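Local coordinates for sensor protein kinase WalK (Staphylococcus aureus, PDB 4YWZ), which acts as the essential sensor histidine kinase of the WalKR two-component system, its extracellular receptor domain probably sensing an external signal, at residues Q43-A54 and F64-T75. The protein carries 1 engineered substitution. Numbering follows the deposited sequence.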
ATOM      1  N   GLN A  43       9.162  29.058  -1.853  1.00 50.92           N
ATOM      2  CA  GLN A  43       9.842  28.184  -2.841  1.00 56.30           C
ATOM      3  C   GLN A  43      11.090  27.515  -2.217  1.00 58.63           C
ATOM      4  O   GLN A  43      11.756  26.710  -2.860  1.00 80.08           O
ATOM      5  CB  GLN A  43      10.088  28.860  -4.253  1.00 51.78           C
ATOM      6  CG  GLN A  43      10.011  27.782  -5.379  1.00 46.78           C
ATOM      7  CD  GLN A  43      10.113  28.210  -6.894  1.00 61.27           C
ATOM      8  OE1 GLN A  43       9.175  27.952  -7.788  1.00 46.39           O
ATOM      9  NE2 GLN A  43      11.298  28.737  -7.235  1.00 59.31           N
ATOM     10  N   LYS A  44      11.366  27.800  -0.954  1.00 55.99           N
ATOM     11  CA  LYS A  44      12.432  27.141  -0.220  1.00 54.86           C
ATOM     12  C   LYS A  44      11.953  26.069   0.774  1.00 48.02           C
ATOM     13  O   LYS A  44      12.770  25.320   1.302  1.00 43.70           O
ATOM     14  CB  LYS A  44      13.263  28.183   0.535  1.00 62.58           C
ATOM     15  CG  LYS A  44      13.715  29.343  -0.341  1.00 69.48           C
ATOM     16  CD  LYS A  44      13.159  30.684   0.128  1.00 69.85           C
ATOM     17  CE  LYS A  44      14.002  31.295   1.264  1.00 71.19           C
ATOM     18  NZ  LYS A  44      14.137  32.781   1.130  1.00 66.48           N
ATOM     19  N   ASP A  45      10.641  26.014   1.042  1.00 37.41           N
ATOM     20  CA  ASP A  45      10.058  25.017   1.949  1.00 35.21           C
ATOM     21  C   ASP A  45       9.533  23.810   1.088  1.00 26.94           C
ATOM     22  O   ASP A  45       9.100  22.801   1.676  1.00 29.58           O
ATOM     23  CB  ASP A  45       8.842  25.553   2.708  1.00 33.38           C
ATOM     24  CG  ASP A  45       9.210  26.623   3.748  1.00 41.31           C
ATOM     25  OD1 ASP A  45      10.414  26.872   3.933  1.00 38.71           O
ATOM     26  OD2 ASP A  45       8.285  27.114   4.412  1.00 37.83           O
ATOM     27  N   ILE A  46       9.647  23.915  -0.232  1.00 31.35           N
ATOM     28  CA  ILE A  46       9.078  22.865  -1.106  1.00 29.30           C
ATOM     29  C   ILE A  46       9.869  21.554  -0.920  1.00 29.08           C
ATOM     30  O   ILE A  46       9.279  20.456  -0.834  1.00 23.83           O
ATOM     31  CB  ILE A  46       9.049  23.312  -2.578  1.00 31.43           C
ATOM     32  CG1 ILE A  46       8.006  24.411  -2.769  1.00 36.63           C
ATOM     33  CG2 ILE A  46       8.709  22.201  -3.551  1.00 31.08           C
ATOM     34  CD1 ILE A  46       8.103  25.094  -4.110  1.00 39.45           C
ATOM     35  N   GLN A  47      11.174  21.688  -0.814  1.00 28.05           N
ATOM     36  CA  GLN A  47      12.039  20.491  -0.760  1.00 29.34           C
ATOM     37  C   GLN A  47      11.732  19.594   0.410  1.00 27.66           C
ATOM     38  O   GLN A  47      11.631  18.361   0.246  1.00 28.26           O
ATOM     39  CB  GLN A  47      13.507  20.896  -0.756  1.00 30.68           C
ATOM     40  CG  GLN A  47      14.445  19.697  -0.645  1.00 31.20           C
ATOM     41  CD  GLN A  47      14.542  18.968  -1.970  1.00 30.45           C
ATOM     42  OE1 GLN A  47      14.978  19.541  -2.959  1.00 33.17           O
ATOM     43  NE2 GLN A  47      14.111  17.709  -2.000  1.00 30.63           N
ATOM     44  N   ASN A  48      11.526  20.151   1.610  1.00 27.14           N
ATOM     45  CA  ASN A  48      11.220  19.323   2.742  1.00 28.90           C
ATOM     46  C   ASN A  48       9.895  18.627   2.572  1.00 29.15           C
ATOM     47  O   ASN A  48       9.760  17.454   2.947  1.00 28.39           O
ATOM     48  CB  ASN A  48      11.165  20.211   4.012  1.00 30.37           C
ATOM     49  CG  ASN A  48      10.659  19.482   5.210  1.00 38.38           C
ATOM     50  OD1 ASN A  48      11.358  18.604   5.749  1.00 39.47           O
ATOM     51  ND2 ASN A  48       9.386  19.769   5.611  1.00 36.66           N
ATOM     52  N   LEU A  49       8.874  19.326   2.012  1.00 23.03           N
ATOM     53  CA  LEU A  49       7.611  18.667   1.874  1.00 24.79           C
ATOM     54  C   LEU A  49       7.790  17.480   0.907  1.00 21.91           C
ATOM     55  O   LEU A  49       7.189  16.417   1.107  1.00 22.74           O
ATOM     56  CB  LEU A  49       6.556  19.666   1.363  1.00 24.26           C
ATOM     57  CG  LEU A  49       6.001  20.567   2.502  1.00 26.14           C
ATOM     58  CD1 LEU A  49       5.317  21.734   1.738  1.00 26.58           C
ATOM     59  CD2 LEU A  49       5.080  19.856   3.386  1.00 26.73           C
ATOM     60  N   LEU A  50       8.471  17.736  -0.204  1.00 22.27           N
ATOM     61  CA  LEU A  50       8.631  16.724  -1.191  1.00 21.95           C
ATOM     62  C   LEU A  50       9.269  15.507  -0.576  1.00 24.01           C
ATOM     63  O   LEU A  50       8.796  14.380  -0.733  1.00 23.06           O
ATOM     64  CB  LEU A  50       9.519  17.153  -2.322  1.00 23.31           C
ATOM     65  CG  LEU A  50       8.919  17.730  -3.579  1.00 29.41           C
ATOM     66  CD1 LEU A  50       7.534  18.369  -3.617  1.00 28.28           C
ATOM     67  CD2 LEU A  50       9.962  18.365  -4.502  1.00 31.15           C
ATOM     68  N   SER A  51      10.309  15.767   0.135  1.00 23.27           N
ATOM     69  CA  SER A  51      11.060  14.645   0.794  1.00 26.82           C
ATOM     70  C   SER A  51      10.294  13.847   1.829  1.00 28.64           C
ATOM     71  O   SER A  51      10.453  12.585   1.854  1.00 27.91           O
ATOM     72  CB  SER A  51      12.333  15.232   1.403  1.00 28.37           C
ATOM     73  OG  SER A  51      13.222  15.503   0.321  1.00 29.46           O
ATOM     74  N   GLU A  52       9.453  14.499   2.645  1.00 22.77           N
ATOM     75  CA  GLU A  52       8.598  13.808   3.615  1.00 24.83           C
ATOM     76  C   GLU A  52       7.681  12.866   2.920  1.00 26.12           C
ATOM     77  O   GLU A  52       7.479  11.726   3.318  1.00 24.72           O
ATOM     78  CB  GLU A  52       7.752  14.786   4.378  1.00 27.84           C
ATOM     79  CG  GLU A  52       8.518  15.594   5.403  1.00 28.06           C
ATOM     80  CD  GLU A  52       7.688  16.707   6.041  1.00 34.48           C
ATOM     81  OE1 GLU A  52       6.510  16.922   5.676  1.00 30.35           O
ATOM     82  OE2 GLU A  52       8.220  17.331   6.981  1.00 35.58           O
ATOM     83  N   TYR A  53       7.019  13.347   1.857  1.00 24.17           N
ATOM     84  CA  TYR A  53       6.125  12.539   1.126  1.00 21.82           C
ATOM     85  C   TYR A  53       6.758  11.318   0.391  1.00 19.31           C
ATOM     86  O   TYR A  53       6.067  10.242   0.263  1.00 22.78           O
ATOM     87  CB  TYR A  53       5.237  13.423   0.175  1.00 23.96           C
ATOM     88  CG  TYR A  53       4.122  14.138   0.918  1.00 20.65           C
ATOM     89  CD1 TYR A  53       2.837  13.705   0.822  1.00 21.40           C
ATOM     90  CD2 TYR A  53       4.366  15.235   1.674  1.00 22.48           C
ATOM     91  CE1 TYR A  53       1.795  14.311   1.535  1.00 22.62           C
ATOM     92  CE2 TYR A  53       3.345  15.830   2.392  1.00 23.50           C
ATOM     93  CZ  TYR A  53       2.081  15.389   2.255  1.00 23.68           C
ATOM     94  OH  TYR A  53       1.070  16.034   2.935  1.00 24.20           O
ATOM     95  N   ALA A  54       7.963  11.532  -0.106  1.00 23.18           N
ATOM     96  CA  ALA A  54       8.615  10.524  -0.932  1.00 25.17           C
ATOM     97  C   ALA A  54       9.142   9.403  -0.053  1.00 27.71           C
ATOM     98  O   ALA A  54       9.518   8.356  -0.576  1.00 27.31           O
ATOM     99  CB  ALA A  54       9.738  11.097  -1.780  1.00 24.18           C
ATOM    100  N   PHE A  64       9.071  18.767  -8.284  1.00 17.95           N
ATOM    101  CA  PHE A  64       8.291  19.991  -8.436  1.00 17.75           C
ATOM    102  C   PHE A  64       8.873  20.807  -9.589  1.00 18.52           C
ATOM    103  O   PHE A  64      10.051  21.038  -9.693  1.00 18.37           O
ATOM    104  CB  PHE A  64       8.232  20.817  -7.143  1.00 19.86           C
ATOM    105  CG  PHE A  64       7.433  22.104  -7.303  1.00 19.41           C
ATOM    106  CD1 PHE A  64       6.083  22.084  -7.322  1.00 23.64           C
ATOM    107  CD2 PHE A  64       8.120  23.328  -7.597  1.00 24.43           C
ATOM    108  CE1 PHE A  64       5.324  23.259  -7.576  1.00 23.79           C
ATOM    109  CE2 PHE A  64       7.348  24.480  -7.875  1.00 30.08           C
ATOM    110  CZ  PHE A  64       5.979  24.422  -7.811  1.00 26.66           C
ATOM    111  N   ILE A  65       7.978  21.128 -10.514  1.00 20.39           N
ATOM    112  CA  ILE A  65       8.241  21.732 -11.806  1.00 18.24           C
ATOM    113  C   ILE A  65       7.443  23.046 -11.892  1.00 20.35           C
ATOM    114  O   ILE A  65       6.225  23.082 -11.593  1.00 20.37           O
ATOM    115  CB  ILE A  65       7.884  20.790 -12.968  1.00 19.15           C
ATOM    116  CG1 ILE A  65       8.745  19.516 -12.859  1.00 20.23           C
ATOM    117  CG2 ILE A  65       8.024  21.518 -14.302  1.00 23.30           C
ATOM    118  CD1 ILE A  65       8.072  18.386 -13.511  1.00 21.20           C
ATOM    119  N   ASP A  66       8.110  24.128 -12.268  1.00 21.17           N
ATOM    120  CA  ASP A  66       7.416  25.403 -12.218  1.00 23.53           C
ATOM    121  C   ASP A  66       6.612  25.622 -13.486  1.00 24.82           C
ATOM    122  O   ASP A  66       6.589  24.817 -14.403  1.00 22.94           O
ATOM    123  CB  ASP A  66       8.374  26.633 -11.891  1.00 24.74           C
ATOM    124  CG  ASP A  66       9.292  26.996 -13.029  1.00 26.41           C
ATOM    125  OD1 ASP A  66       9.092  26.620 -14.158  1.00 23.69           O
ATOM    126  OD2 ASP A  66      10.258  27.779 -12.792  1.00 30.34           O
ATOM    127  N   LYS A  67       5.958  26.805 -13.557  1.00 27.58           N
ATOM    128  CA  LYS A  67       5.152  27.202 -14.742  1.00 33.80           C
ATOM    129  C   LYS A  67       5.805  27.179 -16.082  1.00 33.55           C
ATOM    130  O   LYS A  67       5.187  26.929 -17.107  1.00 32.22           O
ATOM    131  CB  LYS A  67       4.700  28.679 -14.578  1.00 40.61           C
ATOM    132  CG  LYS A  67       3.537  28.884 -13.693  1.00 44.95           C
ATOM    133  CD  LYS A  67       2.890  30.229 -14.046  1.00 44.70           C
ATOM    134  CE  LYS A  67       1.802  30.089 -15.115  1.00 56.13           C
ATOM    135  NZ  LYS A  67       0.474  29.547 -14.607  1.00 52.66           N
ATOM    136  N   ASP A  68       7.086  27.463 -16.085  1.00 30.94           N
ATOM    137  CA  ASP A  68       7.858  27.431 -17.280  1.00 29.56           C
ATOM    138  C   ASP A  68       8.541  26.115 -17.539  1.00 27.72           C
ATOM    139  O   ASP A  68       9.459  26.007 -18.335  1.00 31.30           O
ATOM    140  CB  ASP A  68       8.957  28.540 -17.197  1.00 37.83           C
ATOM    141  CG  ASP A  68       8.375  29.942 -17.029  1.00 40.13           C
ATOM    142  OD1 ASP A  68       7.338  30.245 -17.591  1.00 43.98           O
ATOM    143  OD2 ASP A  68       8.919  30.710 -16.253  1.00 45.31           O
ATOM    144  N   GLN A  69       8.106  25.024 -16.846  1.00 26.15           N
ATOM    145  CA  GLN A  69       8.601  23.687 -17.046  1.00 24.97           C
ATOM    146  C   GLN A  69      10.000  23.439 -16.534  1.00 23.16           C
ATOM    147  O   GLN A  69      10.657  22.436 -16.866  1.00 22.77           O
ATOM    148  CB  GLN A  69       8.422  23.239 -18.492  1.00 29.00           C
ATOM    149  CG  GLN A  69       6.990  23.356 -18.897  1.00 30.42           C
ATOM    150  CD  GLN A  69       6.834  23.115 -20.345  1.00 37.66           C
ATOM    151  OE1 GLN A  69       7.151  21.987 -20.861  1.00 35.91           O
ATOM    152  NE2 GLN A  69       6.192  24.103 -21.013  1.00 43.61           N
ATOM    153  N   ILE A  70      10.477  24.290 -15.640  1.00 22.64           N
ATOM    154  CA  ILE A  70      11.794  24.076 -15.066  1.00 22.55           C
ATOM    155  C   ILE A  70      11.687  23.216 -13.829  1.00 19.25           C
ATOM    156  O   ILE A  70      10.800  23.445 -12.971  1.00 20.41           O
ATOM    157  CB  ILE A  70      12.374  25.451 -14.634  1.00 24.99           C
ATOM    158  CG1 ILE A  70      12.499  26.418 -15.828  1.00 30.21           C
ATOM    159  CG2 ILE A  70      13.727  25.248 -13.964  1.00 26.09           C
ATOM    160  CD1 ILE A  70      13.353  25.866 -16.905  1.00 32.19           C
ATOM    161  N   ILE A  71      12.532  22.186 -13.767  1.00 20.85           N
ATOM    162  CA  ILE A  71      12.626  21.322 -12.612  1.00 18.90           C
ATOM    163  C   ILE A  71      13.258  22.091 -11.475  1.00 22.01           C
ATOM    164  O   ILE A  71      14.436  22.467 -11.543  1.00 24.53           O
ATOM    165  CB  ILE A  71      13.342  20.039 -12.911  1.00 20.03           C
ATOM    166  CG1 ILE A  71      12.590  19.259 -13.986  1.00 21.59           C
ATOM    167  CG2 ILE A  71      13.435  19.163 -11.670  1.00 22.01           C
ATOM    168  CD1 ILE A  71      13.363  18.176 -14.699  1.00 24.19           C
ATOM    169  N   ILE A  72      12.493  22.280 -10.411  1.00 20.35           N
ATOM    170  CA  ILE A  72      12.915  23.095  -9.234  1.00 21.94           C
ATOM    171  C   ILE A  72      13.512  22.231  -8.185  1.00 25.07           C
ATOM    172  O   ILE A  72      14.538  22.616  -7.476  1.00 24.86           O
ATOM    173  CB  ILE A  72      11.679  23.884  -8.671  1.00 23.18           C
ATOM    174  CG1 ILE A  72      11.097  24.875  -9.687  1.00 29.57           C
ATOM    175  CG2 ILE A  72      12.026  24.650  -7.391  1.00 26.35           C
ATOM    176  CD1 ILE A  72      12.147  25.793 -10.273  1.00 25.68           C
ATOM    177  N   ALA A  73      12.939  21.040  -7.994  1.00 21.52           N
ATOM    178  CA  ALA A  73      13.326  20.195  -6.865  1.00 20.61           C
ATOM    179  C   ALA A  73      12.988  18.758  -7.224  1.00 20.79           C
ATOM    180  O   ALA A  73      12.026  18.494  -7.920  1.00 19.27           O
ATOM    181  CB  ALA A  73      12.573  20.571  -5.620  1.00 21.85           C
ATOM    182  N   THR A  74      13.796  17.872  -6.636  1.00 21.76           N
ATOM    183  CA  THR A  74      13.588  16.443  -6.689  1.00 21.02           C
ATOM    184  C   THR A  74      13.907  15.821  -5.339  1.00 23.67           C
ATOM    185  O   THR A  74      14.743  16.326  -4.567  1.00 24.65           O
ATOM    186  CB  THR A  74      14.459  15.732  -7.766  1.00 23.29           C
ATOM    187  OG1 THR A  74      14.240  14.312  -7.697  1.00 24.48           O
ATOM    188  CG2 THR A  74      15.966  15.998  -7.640  1.00 24.95           C
ATOM    189  N   THR A  75      13.262  14.691  -5.074  1.00 23.18           N
ATOM    190  CA  THR A  75      13.544  13.870  -3.892  1.00 22.59           C
ATOM    191  C   THR A  75      14.654  12.830  -4.095  1.00 24.13           C
ATOM    192  O   THR A  75      15.113  12.242  -3.080  1.00 25.80           O
ATOM    193  CB  THR A  75      12.340  13.130  -3.461  1.00 19.85           C
ATOM    194  OG1 THR A  75      11.906  12.210  -4.488  1.00 18.78           O
ATOM    195  CG2 THR A  75      11.231  14.100  -3.166  1.00 23.32           C
TER
HETATM  196  O   HOH W   1      10.392  28.938 -10.333  1.00 35.55           O
HETATM  197  O   HOH W   2      16.016  19.115  -5.155  1.00 30.26           O
HETATM  198  O   HOH W   3      14.275  12.901  -0.490  1.00 34.78           O
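Ile-46 lies across the ring of Phe-64. CD1 of Ile-46 sits over one face, 4.2 Å from the centroid of the Phe-64 ring and off-centre on it, a CH-pi contact. CG2 of Ile-46 is anti to the backbone N and meets CB of Phe-64. Gln-43 reaches the same ring at its edge. Its extended chain brings OE1 of Gln-43 to 3.9 Å from CE2 of Phe-64, with amide and ring planes 67° apart. The Gln-43 chain also crosses that of Ile-72 at about a right angle, with its CD beside the CG2 methyl. A water donates to OE1 of Gln-43 and to OD2 of Asp-66, so it bridges the two polar ends.

Further along the helix, CD2 of Leu-50 touches CB of Ala-73 at 3.6 Å and CB of Phe-64 at 4.0 Å. A classic beta bulge sets Ile-72 and Ala-73 together opposite Phe-64. Gln-47 supplies the direct hydrogen bond. A bend in its chain turns the amide to the strand, and NE2 of Gln-47 donates to the carbonyl O of Thr-74 at 3.0 Å. The bond is nearly straight (163°), but the donor stands above the carbonyl plane. A second water accepts from the backbone N of Thr-74; its very short approach to OE1 of Gln-47 is doubtful. Thr-75 closes the row with CG2, 3.5 Å from O of Leu-50 and 3.6 Å from CB of Ala-54. Its hydroxyl is hydrogen-bonded to the backbone N of Ile-62.

The contact lays helix 46-54 over the paired strands 59-66 and 71-74 of this Cache-family domain. Strand 71-74 is an outermost strand of the antiparallel sheet within this chain, and the helix axis crosses it at -46°. Ile-62 of strand 59-66 touches Leu-50 and Ala-54. Tyr-34 of the long helix 7-37 packs on Gln-43 and Ile-46.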